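Side-chain contacts in TATA-box-binding protein (Methanococcus jannaschii, PDB 2Z8U), which probably binds the TATA box promoter element near the transcription start and acts as a general factor in activating archaeal genes: residues Leu50-Ser55 against Lys85-Glu90; Val152-Ser157 against Lys176-Thr181; Pro57-Leu62 against Glu81-Lys86; Lys89-Lys92 against Asp97-Glu100. All coordinates share one frame; numbering follows the deposited sequence.

Interactions 1 and 3 set neighbouring strands of the first repeat against successive turns of helix 77-94, their centres about 6 Å apart, and they share K85 and K86. Their strands are joined by C52 O to L61 N at 2.8 Å, a probable hydrogen bond. Interaction 4 follows at the end of that helix, its centre about 11 Å from that of interaction 1, and folds the connection to the second repeat back over it. Interaction 2 repeats the strand-helix packing in the second repeat, about 37 Å from interaction 1 between centres. Interactions 1 to 3 lie on the helix-covered side of the sheet, opposite the face that in TBPs binds DNA and that here packs on a second subunit.

Interaction 1 (Leu50-Ser55 against Lys85-Glu90); sequences LVCRLS and KKIIKE
The apolar contact rests on one methyl group: CD1 of I87 comes off helix 77-94 and meets C52 and L54 of strand 50-54. C52 SG lies 4.1 Å from I87 CD1. L54 approaches tip to tip, its CD1 also 4.1 Å from I87 CD1, and L54 CD2 stands scarcely farther off. The C52 thiol is turned anti to its own backbone N (chi1 -180°), which carries SG toward the helix. The compact, weakly polar thiol and the longer leucine together bracket one methyl of I87 without burying a group that needs a strong polar partner, and at these separations the touch is light van der Waals packing. This is the strand-over-helix layer of the TBP saddle, where the long helix of a repeat covers the convex side of the antiparallel sheet.

The other face of the strand carries V51 and R53. The guanidinium of R53 has V51 CG1 3.8 Å above its plane, over the centre, while its nitrogens form salt bridges to E41 and to D123 of the second subunit. Backbone hydrogen bonds hold the frame: L50 pairs with I63 of the adjoining strand, and K89 N donates to K85 O at 3.0 Å, within the helix turn that carries I87.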
loop_
_atom_site.group_PDB
_atom_site.type_symbol
_atom_site.label_atom_id
_atom_site.label_comp_id
_atom_site.label_asym_id
_atom_site.label_seq_id
_atom_site.Cartn_x
_atom_site.Cartn_y
_atom_site.Cartn_z
ATOM N N LEU B 50 6.035 11.742 -34.095
ATOM C CA LEU B 50 7.083 12.485 -34.794
ATOM C C LEU B 50 7.390 13.756 -34.033
ATOM O O LEU B 50 6.467 14.473 -33.628
ATOM C CB LEU B 50 6.659 12.819 -36.241
ATOM C CG LEU B 50 7.596 13.679 -37.087
ATOM C CD1 LEU B 50 7.477 13.281 -38.545
ATOM C CD2 LEU B 50 7.372 15.186 -36.902
ATOM N N VAL B 51 8.677 14.068 -33.890
ATOM C CA VAL B 51 9.118 15.273 -33.169
ATOM C C VAL B 51 9.699 16.300 -34.128
ATOM O O VAL B 51 10.556 15.968 -34.934
ATOM C CB VAL B 51 10.169 14.941 -32.068
ATOM C CG1 VAL B 51 10.627 16.204 -31.340
ATOM C CG2 VAL B 51 9.606 13.924 -31.084
ATOM N N CYS B 52 9.199 17.534 -34.055
ATOM C CA CYS B 52 9.726 18.646 -34.836
ATOM C C CYS B 52 10.144 19.774 -33.892
ATOM O O CYS B 52 9.332 20.279 -33.119
ATOM C CB CYS B 52 8.706 19.175 -35.844
ATOM S SG CYS B 52 9.386 20.593 -36.841
ATOM N N ARG B 53 11.413 20.158 -33.960
ATOM C CA ARG B 53 11.954 21.192 -33.081
ATOM C C ARG B 53 12.263 22.451 -33.864
ATOM O O ARG B 53 13.198 22.479 -34.666
ATOM C CB ARG B 53 13.190 20.690 -32.344
ATOM C CG ARG B 53 12.872 19.982 -31.044
ATOM C CD ARG B 53 14.136 19.503 -30.360
ATOM N NE ARG B 53 14.309 18.061 -30.511
ATOM C CZ ARG B 53 13.979 17.174 -29.578
ATOM N NH1 ARG B 53 13.467 17.590 -28.416
ATOM N NH2 ARG B 53 14.166 15.872 -29.798
ATOM N N LEU B 54 11.448 23.479 -33.643
ATOM C CA LEU B 54 11.607 24.768 -34.310
ATOM C C LEU B 54 12.606 25.650 -33.588
ATOM O O LEU B 54 12.689 25.642 -32.355
ATOM C CB LEU B 54 10.266 25.488 -34.454
ATOM C CG LEU B 54 9.284 24.810 -35.409
ATOM C CD1 LEU B 54 7.924 25.480 -35.380
ATOM C CD2 LEU B 54 9.859 24.805 -36.821
ATOM N N SER B 55 13.369 26.403 -34.376
ATOM C CA SER B 55 14.397 27.293 -33.850
ATOM C C SER B 55 13.871 28.702 -33.567
ATOM O O SER B 55 14.236 29.319 -32.557
ATOM C CB SER B 55 15.586 27.352 -34.813
ATOM O OG SER B 55 16.416 28.446 -34.493
ATOM N N LYS B 85 0.226 26.695 -36.908
ATOM C CA LYS B 85 -0.308 27.018 -38.230
ATOM C C LYS B 85 0.762 27.056 -39.360
ATOM O O LYS B 85 0.466 26.787 -40.513
ATOM C CB LYS B 85 -1.201 28.257 -38.188
ATOM C CG LYS B 85 -2.615 27.931 -37.643
ATOM C CD LYS B 85 -3.354 29.133 -37.085
ATOM C CE LYS B 85 -4.879 28.813 -36.858
ATOM N NZ LYS B 85 -5.265 27.789 -35.758
ATOM N N LYS B 86 1.999 27.389 -39.003
ATOM C CA LYS B 86 3.112 27.399 -39.959
ATOM C C LYS B 86 3.421 25.991 -40.429
ATOM O O LYS B 86 3.626 25.733 -41.637
ATOM C CB LYS B 86 4.348 28.006 -39.293
ATOM C CG LYS B 86 4.328 29.531 -39.275
ATOM C CD LYS B 86 5.585 30.125 -38.645
ATOM C CE LYS B 86 5.412 31.638 -38.428
ATOM N NZ LYS B 86 6.623 32.220 -37.779
ATOM N N ILE B 87 3.449 25.072 -39.461
ATOM C CA ILE B 87 3.620 23.634 -39.752
ATOM C C ILE B 87 2.460 23.101 -40.598
ATOM O O ILE B 87 2.698 22.377 -41.578
ATOM C CB ILE B 87 3.804 22.827 -38.440
ATOM C CG1 ILE B 87 5.052 23.333 -37.672
ATOM C CG2 ILE B 87 3.809 21.315 -38.692
ATOM C CD1 ILE B 87 6.398 22.965 -38.278
ATOM N N ILE B 88 1.218 23.438 -40.209
ATOM C CA ILE B 88 0.008 23.067 -40.972
ATOM C C ILE B 88 0.101 23.507 -42.450
ATOM O O ILE B 88 -0.167 22.728 -43.371
ATOM C CB ILE B 88 -1.289 23.633 -40.273
ATOM C CG1 ILE B 88 -1.539 22.857 -38.966
ATOM C CG2 ILE B 88 -2.517 23.612 -41.225
ATOM C CD1 ILE B 88 -2.724 23.349 -38.152
ATOM N N LYS B 89 0.493 24.758 -42.663
ATOM C CA LYS B 89 0.676 25.269 -44.030
ATOM C C LYS B 89 1.662 24.413 -44.823
ATOM O O LYS B 89 1.410 24.101 -45.977
ATOM C CB LYS B 89 1.131 26.714 -44.013
ATOM C CG LYS B 89 1.403 27.291 -45.391
ATOM C CD LYS B 89 1.645 28.787 -45.276
ATOM C CE LYS B 89 1.753 29.427 -46.652
ATOM N NZ LYS B 89 2.716 28.746 -47.553
ATOM N N GLU B 90 2.793 24.046 -44.226
ATOM C CA GLU B 90 3.749 23.189 -44.945
ATOM C C GLU B 90 3.136 21.864 -45.332
ATOM O O GLU B 90 3.269 21.418 -46.471
ATOM C CB GLU B 90 4.988 22.909 -44.110
ATOM C CG GLU B 90 5.876 24.097 -43.878
ATOM C CD GLU B 90 7.048 23.671 -43.037
ATOM O OE1 GLU B 90 7.900 22.918 -43.552
ATOM O OE2 GLU B 90 7.104 24.055 -41.866
#

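Interaction 2 (Val152-Ser157 against Lys176-Thr181); sequences VLIFGS and KKILDT
V152 grips the end of I178 with both its methyls: V152 CG1 and V152 CG2 each lie 3.6 Å from I178 CD1, so that the isoleucine tip sits in the fork of the valine. The two side chains reach toward each other tip to tip, and a beta-branched residue in the strand suits this because it offers two prongs on a short stem. With only an alanine at V152, I178 CD1 is likely to lose both methyl prongs, opening a gap beneath the strand and letting the isoleucine tip turn more freely. Packing is already looser one step along, where I154 CD1 stands 4.3 Å from I178 CG2.

Away from the sheet, one flank of the helix is charged and exposed: K176 NZ forms a salt bridge to D180 OD1 at 3.1 Å, D180 OD1 accepting through its syn lone pair. T181 OG1 donates to K177 O at 2.9 Å, its donor tilted 32° from the carbonyl plane, while T181 N reaches the same oxygen from the opposite face; the threonine hydroxyl is also bonded to Y143. Helix 168-183 thus covers the sheet of the second repeat, as in the saddle fold of the TBP family.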
loop_
_atom_site.group_PDB
_atom_site.type_symbol
_atom_site.label_atom_id
_atom_site.label_comp_id
_atom_site.label_asym_id
_atom_site.label_seq_id
_atom_site.Cartn_x
_atom_site.Cartn_y
_atom_site.Cartn_z
ATOM N N VAL B 152 3.333 24.214 -6.627
ATOM C CA VAL B 152 4.027 25.491 -6.403
ATOM C C VAL B 152 5.427 25.217 -5.851
ATOM O O VAL B 152 5.597 24.333 -5.020
ATOM C CB VAL B 152 3.247 26.388 -5.414
ATOM C CG1 VAL B 152 3.959 27.750 -5.223
ATOM C CG2 VAL B 152 1.797 26.604 -5.907
ATOM N N LEU B 153 6.415 25.930 -6.364
ATOM C CA LEU B 153 7.752 25.913 -5.788
ATOM C C LEU B 153 8.075 27.312 -5.295
ATOM O O LEU B 153 7.923 28.297 -6.032
ATOM C CB LEU B 153 8.794 25.476 -6.815
ATOM C CG LEU B 153 8.397 24.353 -7.779
ATOM C CD1 LEU B 153 9.425 24.267 -8.889
ATOM C CD2 LEU B 153 8.283 23.030 -7.043
ATOM N N ILE B 154 8.498 27.400 -4.047
ATOM C CA ILE B 154 8.835 28.679 -3.438
ATOM C C ILE B 154 10.310 28.674 -3.089
ATOM O O ILE B 154 10.775 27.765 -2.389
ATOM C CB ILE B 154 8.028 28.911 -2.144
ATOM C CG1 ILE B 154 6.515 28.837 -2.423
ATOM C CG2 ILE B 154 8.442 30.262 -1.528
ATOM C CD1 ILE B 154 5.620 28.778 -1.174
ATOM N N PHE B 155 11.028 29.702 -3.536
ATOM C CA PHE B 155 12.470 29.802 -3.315
ATOM C C PHE B 155 12.813 30.823 -2.235
ATOM O O PHE B 155 12.018 31.739 -1.974
ATOM C CB PHE B 155 13.179 30.089 -4.648
ATOM C CG PHE B 155 12.941 29.016 -5.668
ATOM C CD1 PHE B 155 13.670 27.831 -5.610
ATOM C CD2 PHE B 155 11.922 29.137 -6.611
ATOM C CE1 PHE B 155 13.424 26.790 -6.511
ATOM C CE2 PHE B 155 11.667 28.095 -7.526
ATOM C CZ PHE B 155 12.430 26.931 -7.475
ATOM N N GLY B 156 13.971 30.633 -1.586
ATOM C CA GLY B 156 14.437 31.542 -0.511
ATOM C C GLY B 156 14.585 32.981 -0.990
ATOM O O GLY B 156 14.565 33.923 -0.194
ATOM N N SER B 157 14.723 33.150 -2.302
ATOM C CA SER B 157 14.840 34.480 -2.905
ATOM C C SER B 157 13.511 35.253 -2.857
ATOM O O SER B 157 13.500 36.481 -2.976
ATOM C CB SER B 157 15.279 34.343 -4.374
ATOM O OG SER B 157 14.315 33.635 -5.132
ATOM N N LYS B 176 -2.939 34.417 -5.057
ATOM C CA LYS B 176 -3.658 34.917 -3.868
ATOM C C LYS B 176 -3.549 33.929 -2.698
ATOM O O LYS B 176 -3.268 34.326 -1.565
ATOM C CB LYS B 176 -5.127 35.243 -4.198
ATOM C CG LYS B 176 -6.025 35.564 -2.989
ATOM C CD LYS B 176 -6.074 37.058 -2.672
ATOM C CE LYS B 176 -6.574 37.380 -1.245
ATOM N NZ LYS B 176 -7.759 36.595 -0.799
ATOM N N LYS B 177 -3.744 32.643 -2.985
ATOM C CA LYS B 177 -3.661 31.598 -1.962
ATOM C C LYS B 177 -2.264 31.415 -1.382
ATOM O O LYS B 177 -2.115 31.299 -0.172
ATOM C CB LYS B 177 -4.215 30.272 -2.480
ATOM C CG LYS B 177 -5.725 30.193 -2.343
ATOM C CD LYS B 177 -6.337 29.245 -3.356
ATOM C CE LYS B 177 -7.852 29.162 -3.192
ATOM N NZ LYS B 177 -8.239 28.139 -2.178
ATOM N N ILE B 178 -1.246 31.413 -2.240
ATOM C CA ILE B 178 0.151 31.350 -1.780
ATOM C C ILE B 178 0.469 32.552 -0.862
ATOM O O ILE B 178 0.930 32.380 0.266
ATOM C CB ILE B 178 1.107 31.284 -2.970
ATOM C CG1 ILE B 178 0.869 29.982 -3.747
ATOM C CG2 ILE B 178 2.564 31.411 -2.529
ATOM C CD1 ILE B 178 1.240 30.060 -5.226
ATOM N N LEU B 179 0.189 33.753 -1.347
ATOM C CA LEU B 179 0.374 34.974 -0.556
ATOM C C LEU B 179 -0.334 34.932 0.796
ATOM O O LEU B 179 0.250 35.311 1.818
ATOM C CB LEU B 179 -0.079 36.195 -1.359
ATOM C CG LEU B 179 0.742 36.469 -2.618
ATOM C CD1 LEU B 179 0.179 37.666 -3.371
ATOM C CD2 LEU B 179 2.203 36.685 -2.255
ATOM N N ASP B 180 -1.585 34.473 0.799
ATOM C CA ASP B 180 -2.373 34.362 2.032
ATOM C C ASP B 180 -1.749 33.384 3.027
ATOM O O ASP B 180 -1.797 33.583 4.246
ATOM C CB ASP B 180 -3.806 33.935 1.708
ATOM C CG ASP B 180 -4.663 35.085 1.161
ATOM O OD1 ASP B 180 -5.758 34.788 0.632
ATOM O OD2 ASP B 180 -4.260 36.272 1.259
ATOM N N THR B 181 -1.158 32.325 2.493
ATOM C CA THR B 181 -0.544 31.287 3.309
ATOM C C THR B 181 0.752 31.808 3.931
ATOM O O THR B 181 0.930 31.726 5.143
ATOM C CB THR B 181 -0.315 30.010 2.476
ATOM O OG1 THR B 181 -1.582 29.510 2.034
ATOM C CG2 THR B 181 0.369 28.941 3.292
#

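Interaction 3 (Pro57-Leu62 against Glu81-Lys86); sequences PKVALL and EIAIKK
V59 and A83, a nearest CA pair between strand residues 57-62 and helix residues 81-86, meet in the sheet-on-helix layer of the first TBP repeat. V59 CG2 presses on A83 CB at 3.7 Å; the alanine's short side chain lets the backbones approach to 7.6 Å between the CA atoms of V59 and A83. Two residues on, L61 and I84 cross obliquely, with L61 CD2 3.8 Å from I84 CG1. A chi2 of 91°, some 30° off the staggered +60°, turns L61 CD2 to the isoleucine. Both pairs are buried, which suits hydrocarbon chains with no polar atom to satisfy.

Around this first shell, L54 of strand 50-54 flanks both V59 and L61, while V69 touches L61, and C71 and I104 touch I84. Backbone pairing of A60 with T72 and of L62 with N70 fixes the strand, whose other face carries A60 and L62 onto L126 of the second subunit. Ahead of the strand, a cis peptide bond precedes P57, and K58 centres an inverse gamma turn that leads the chain into V59. On the helix, one turn links E81 to K85: K85 NZ meets E81 OE2 at 2.7 Å, from 35° above the carboxylate plane.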
loop_
_atom_site.group_PDB
_atom_site.type_symbol
_atom_site.label_atom_id
_atom_site.label_comp_id
_atom_site.label_asym_id
_atom_site.label_seq_id
_atom_site.Cartn_x
_atom_site.Cartn_y
_atom_site.Cartn_z
ATOM N N PRO B 57 10.127 30.424 -33.434
ATOM C CA PRO B 57 10.582 30.567 -32.044
ATOM C C PRO B 57 11.032 29.194 -31.510
ATOM O O PRO B 57 10.825 28.190 -32.187
ATOM C CB PRO B 57 9.324 31.056 -31.320
ATOM C CG PRO B 57 8.185 30.435 -32.093
ATOM C CD PRO B 57 8.656 30.312 -33.530
ATOM N N LYS B 58 11.669 29.163 -30.338
ATOM C CA LYS B 58 12.147 27.909 -29.748
ATOM C C LYS B 58 10.951 27.092 -29.243
ATOM O O LYS B 58 10.614 27.130 -28.058
ATOM C CB LYS B 58 13.114 28.201 -28.599
ATOM C CG LYS B 58 14.201 27.143 -28.364
ATOM C CD LYS B 58 15.168 27.547 -27.223
ATOM C CE LYS B 58 16.175 28.640 -27.640
ATOM N NZ LYS B 58 17.133 29.022 -26.552
ATOM N N VAL B 59 10.293 26.381 -30.150
ATOM C CA VAL B 59 9.156 25.536 -29.773
ATOM C C VAL B 59 9.325 24.145 -30.390
ATOM O O VAL B 59 9.976 23.995 -31.427
ATOM C CB VAL B 59 7.780 26.148 -30.186
ATOM C CG1 VAL B 59 7.541 27.519 -29.539
ATOM C CG2 VAL B 59 7.648 26.247 -31.702
ATOM N N ALA B 60 8.726 23.141 -29.754
ATOM C CA ALA B 60 8.798 21.777 -30.234
ATOM C C ALA B 60 7.390 21.209 -30.359
ATOM O O ALA B 60 6.506 21.516 -29.546
ATOM C CB ALA B 60 9.633 20.922 -29.280
ATOM N N LEU B 61 7.196 20.381 -31.371
ATOM C CA LEU B 61 5.896 19.757 -31.598
ATOM C C LEU B 61 6.071 18.248 -31.636
ATOM O O LEU B 61 7.066 17.746 -32.166
ATOM C CB LEU B 61 5.277 20.249 -32.919
ATOM C CG LEU B 61 4.904 21.742 -33.057
ATOM C CD1 LEU B 61 6.059 22.559 -33.629
ATOM C CD2 LEU B 61 3.728 21.862 -33.979
ATOM N N LEU B 62 5.096 17.541 -31.073
ATOM C CA LEU B 62 5.011 16.103 -31.148
ATOM C C LEU B 62 3.742 15.805 -31.921
ATOM O O LEU B 62 2.657 16.272 -31.546
ATOM C CB LEU B 62 4.968 15.479 -29.747
ATOM C CG LEU B 62 4.693 13.969 -29.593
ATOM C CD1 LEU B 62 5.707 13.097 -30.310
ATOM C CD2 LEU B 62 4.626 13.600 -28.110
ATOM N N GLU B 81 0.048 28.728 -31.276
ATOM C CA GLU B 81 -0.870 28.602 -32.427
ATOM C C GLU B 81 -0.227 29.067 -33.746
ATOM O O GLU B 81 -0.428 28.453 -34.811
ATOM C CB GLU B 81 -2.173 29.364 -32.170
ATOM C CG GLU B 81 -3.219 29.105 -33.299
ATOM C CD GLU B 81 -4.608 29.605 -32.938
ATOM O OE1 GLU B 81 -4.870 29.837 -31.731
ATOM O OE2 GLU B 81 -5.438 29.755 -33.862
ATOM N N ILE B 82 0.538 30.156 -33.672
ATOM C CA ILE B 82 1.269 30.656 -34.837
ATOM C C ILE B 82 2.241 29.598 -35.369
ATOM O O ILE B 82 2.251 29.324 -36.570
ATOM C CB ILE B 82 1.953 32.026 -34.538
ATOM C CG1 ILE B 82 0.865 33.094 -34.374
ATOM C CG2 ILE B 82 2.916 32.440 -35.646
ATOM C CD1 ILE B 82 1.324 34.404 -33.735
ATOM N N ALA B 83 3.030 29.004 -34.466
ATOM C CA ALA B 83 3.949 27.932 -34.824
ATOM C C ALA B 83 3.232 26.751 -35.434
ATOM O O ALA B 83 3.677 26.227 -36.452
ATOM C CB ALA B 83 4.756 27.481 -33.615
ATOM N N ILE B 84 2.131 26.347 -34.816
ATOM C CA ILE B 84 1.347 25.198 -35.314
ATOM C C ILE B 84 0.792 25.505 -36.710
ATOM O O ILE B 84 0.912 24.690 -37.617
ATOM C CB ILE B 84 0.230 24.764 -34.320
ATOM C CG1 ILE B 84 0.863 24.122 -33.081
ATOM C CG2 ILE B 84 -0.758 23.735 -35.007
ATOM C CD1 ILE B 84 -0.075 24.031 -31.805
ATOM N N LYS B 85 0.226 26.695 -36.908
ATOM C CA LYS B 85 -0.308 27.018 -38.230
ATOM C C LYS B 85 0.762 27.056 -39.360
ATOM O O LYS B 85 0.466 26.787 -40.513
ATOM C CB LYS B 85 -1.201 28.257 -38.188
ATOM C CG LYS B 85 -2.615 27.931 -37.643
ATOM C CD LYS B 85 -3.354 29.133 -37.085
ATOM C CE LYS B 85 -4.879 28.813 -36.858
ATOM N NZ LYS B 85 -5.265 27.789 -35.758
ATOM N N LYS B 86 1.999 27.389 -39.003
ATOM C CA LYS B 86 3.112 27.399 -39.959
ATOM C C LYS B 86 3.421 25.991 -40.429
ATOM O O LYS B 86 3.626 25.733 -41.637
ATOM C CB LYS B 86 4.348 28.006 -39.293
ATOM C CG LYS B 86 4.328 29.531 -39.275
ATOM C CD LYS B 86 5.585 30.125 -38.645
ATOM C CE LYS B 86 5.412 31.638 -38.428
ATOM N NZ LYS B 86 6.623 32.220 -37.779
#

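Interaction 4 (Lys89-Lys92 against Asp97-Glu100); sequences KELK and DVIE
The carboxylate of E100 is met on one face by K92, whose CD methylene lies over it, 3.4 Å from the E100 CD carbon. The contact folds the inter-repeat linker of the TBP saddle back along the end of helix 77-94, before strand 105-114 begins. The extended lysine chain runs obliquely across, bringing K92 NZ to E100 OE2 from the same side, in a salt bridge and hydrogen bond of 2.9 Å that arrives 39° out of the plane. E100 OE1 is farther, at 3.3 Å from K92 NZ, and the bond is to OE2. Lysine suits this solvent-facing position: with CG anti to the backbone N (chi1 168°) and the chain extended, it spans the gap while its CD and CE lie against the carboxylate.

Closer to the helix backbone, V98 packs on L91 and K92. It crosses L91 at about a right angle, with V98 CG1 4.0 Å from both L91 CB and L91 CD1, and its second methyl, V98 CG2, lies 3.9 Å from K92 CB. L91 is buried further by I24, V33, I36 and L37, so a leucine fits there, and I99 is tied to I24 through the backbone. A serine in place of V98, lacking both methyls, would probably leave L91 and K92 CB less well covered and the linker less firmly seated on the helix. V98 CG2 also rests 3.9 Å from K92 N.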
loop_
_atom_site.group_PDB
_atom_site.type_symbol
_atom_site.label_atom_id
_atom_site.label_comp_id
_atom_site.label_asym_id
_atom_site.label_seq_id
_atom_site.Cartn_x
_atom_site.Cartn_y
_atom_site.Cartn_z
ATOM N N LYS B 89 0.493 24.758 -42.663
ATOM C CA LYS B 89 0.676 25.269 -44.030
ATOM C C LYS B 89 1.662 24.413 -44.823
ATOM O O LYS B 89 1.410 24.101 -45.977
ATOM C CB LYS B 89 1.131 26.714 -44.013
ATOM C CG LYS B 89 1.403 27.291 -45.391
ATOM C CD LYS B 89 1.645 28.787 -45.276
ATOM C CE LYS B 89 1.753 29.427 -46.652
ATOM N NZ LYS B 89 2.716 28.746 -47.553
ATOM N N GLU B 90 2.793 24.046 -44.226
ATOM C CA GLU B 90 3.749 23.189 -44.945
ATOM C C GLU B 90 3.136 21.864 -45.332
ATOM O O GLU B 90 3.269 21.418 -46.471
ATOM C CB GLU B 90 4.988 22.909 -44.110
ATOM C CG GLU B 90 5.876 24.097 -43.878
ATOM C CD GLU B 90 7.048 23.671 -43.037
ATOM O OE1 GLU B 90 7.900 22.918 -43.552
ATOM O OE2 GLU B 90 7.104 24.055 -41.866
ATOM N N LEU B 91 2.460 21.225 -44.378
ATOM C CA LEU B 91 1.801 19.938 -44.657
ATOM C C LEU B 91 0.697 20.090 -45.703
ATOM O O LEU B 91 0.610 19.278 -46.637
ATOM C CB LEU B 91 1.270 19.276 -43.364
ATOM C CG LEU B 91 2.237 19.160 -42.166
ATOM C CD1 LEU B 91 1.533 18.356 -41.050
ATOM C CD2 LEU B 91 3.608 18.582 -42.487
ATOM N N LYS B 92 -0.118 21.142 -45.587
ATOM C CA LYS B 92 -1.129 21.429 -46.608
ATOM C C LYS B 92 -0.482 21.630 -47.987
ATOM O O LYS B 92 -0.946 21.075 -48.977
ATOM C CB LYS B 92 -1.997 22.653 -46.246
ATOM C CG LYS B 92 -2.853 23.153 -47.413
ATOM C CD LYS B 92 -3.786 24.306 -47.023
ATOM C CE LYS B 92 -4.623 24.758 -48.234
ATOM N NZ LYS B 92 -5.114 26.161 -48.074
ATOM N N ASP B 97 -3.352 15.963 -45.975
ATOM C CA ASP B 97 -4.654 16.396 -45.550
ATOM C C ASP B 97 -4.647 16.849 -44.082
ATOM O O ASP B 97 -4.443 16.026 -43.192
ATOM C CB ASP B 97 -5.659 15.272 -45.719
ATOM C CG ASP B 97 -7.070 15.743 -45.510
ATOM O OD1 ASP B 97 -7.335 16.934 -45.776
ATOM O OD2 ASP B 97 -7.916 14.935 -45.067
ATOM N N VAL B 98 -4.882 18.145 -43.859
ATOM C CA VAL B 98 -4.869 18.749 -42.504
ATOM C C VAL B 98 -6.033 19.701 -42.274
ATOM O O VAL B 98 -6.623 20.221 -43.217
ATOM C CB VAL B 98 -3.505 19.450 -42.151
ATOM C CG1 VAL B 98 -2.389 18.438 -41.981
ATOM C CG2 VAL B 98 -3.130 20.476 -43.189
ATOM N N ILE B 99 -6.394 19.894 -41.003
ATOM C CA ILE B 99 -7.402 20.856 -40.595
ATOM C C ILE B 99 -6.655 22.190 -40.536
ATOM O O ILE B 99 -5.630 22.276 -39.876
ATOM C CB ILE B 99 -7.953 20.491 -39.164
ATOM C CG1 ILE B 99 -8.703 19.147 -39.204
ATOM C CG2 ILE B 99 -8.845 21.613 -38.562
ATOM C CD1 ILE B 99 -9.132 18.616 -37.811
ATOM N N GLU B 100 -7.162 23.217 -41.212
ATOM C CA GLU B 100 -6.470 24.516 -41.253
ATOM C C GLU B 100 -6.799 25.449 -40.101
ATOM O O GLU B 100 -6.047 26.405 -39.839
ATOM C CB GLU B 100 -6.779 25.240 -42.557
ATOM C CG GLU B 100 -6.010 24.690 -43.735
ATOM C CD GLU B 100 -6.076 25.620 -44.901
ATOM O OE1 GLU B 100 -5.456 26.709 -44.827
ATOM O OE2 GLU B 100 -6.758 25.265 -45.884
#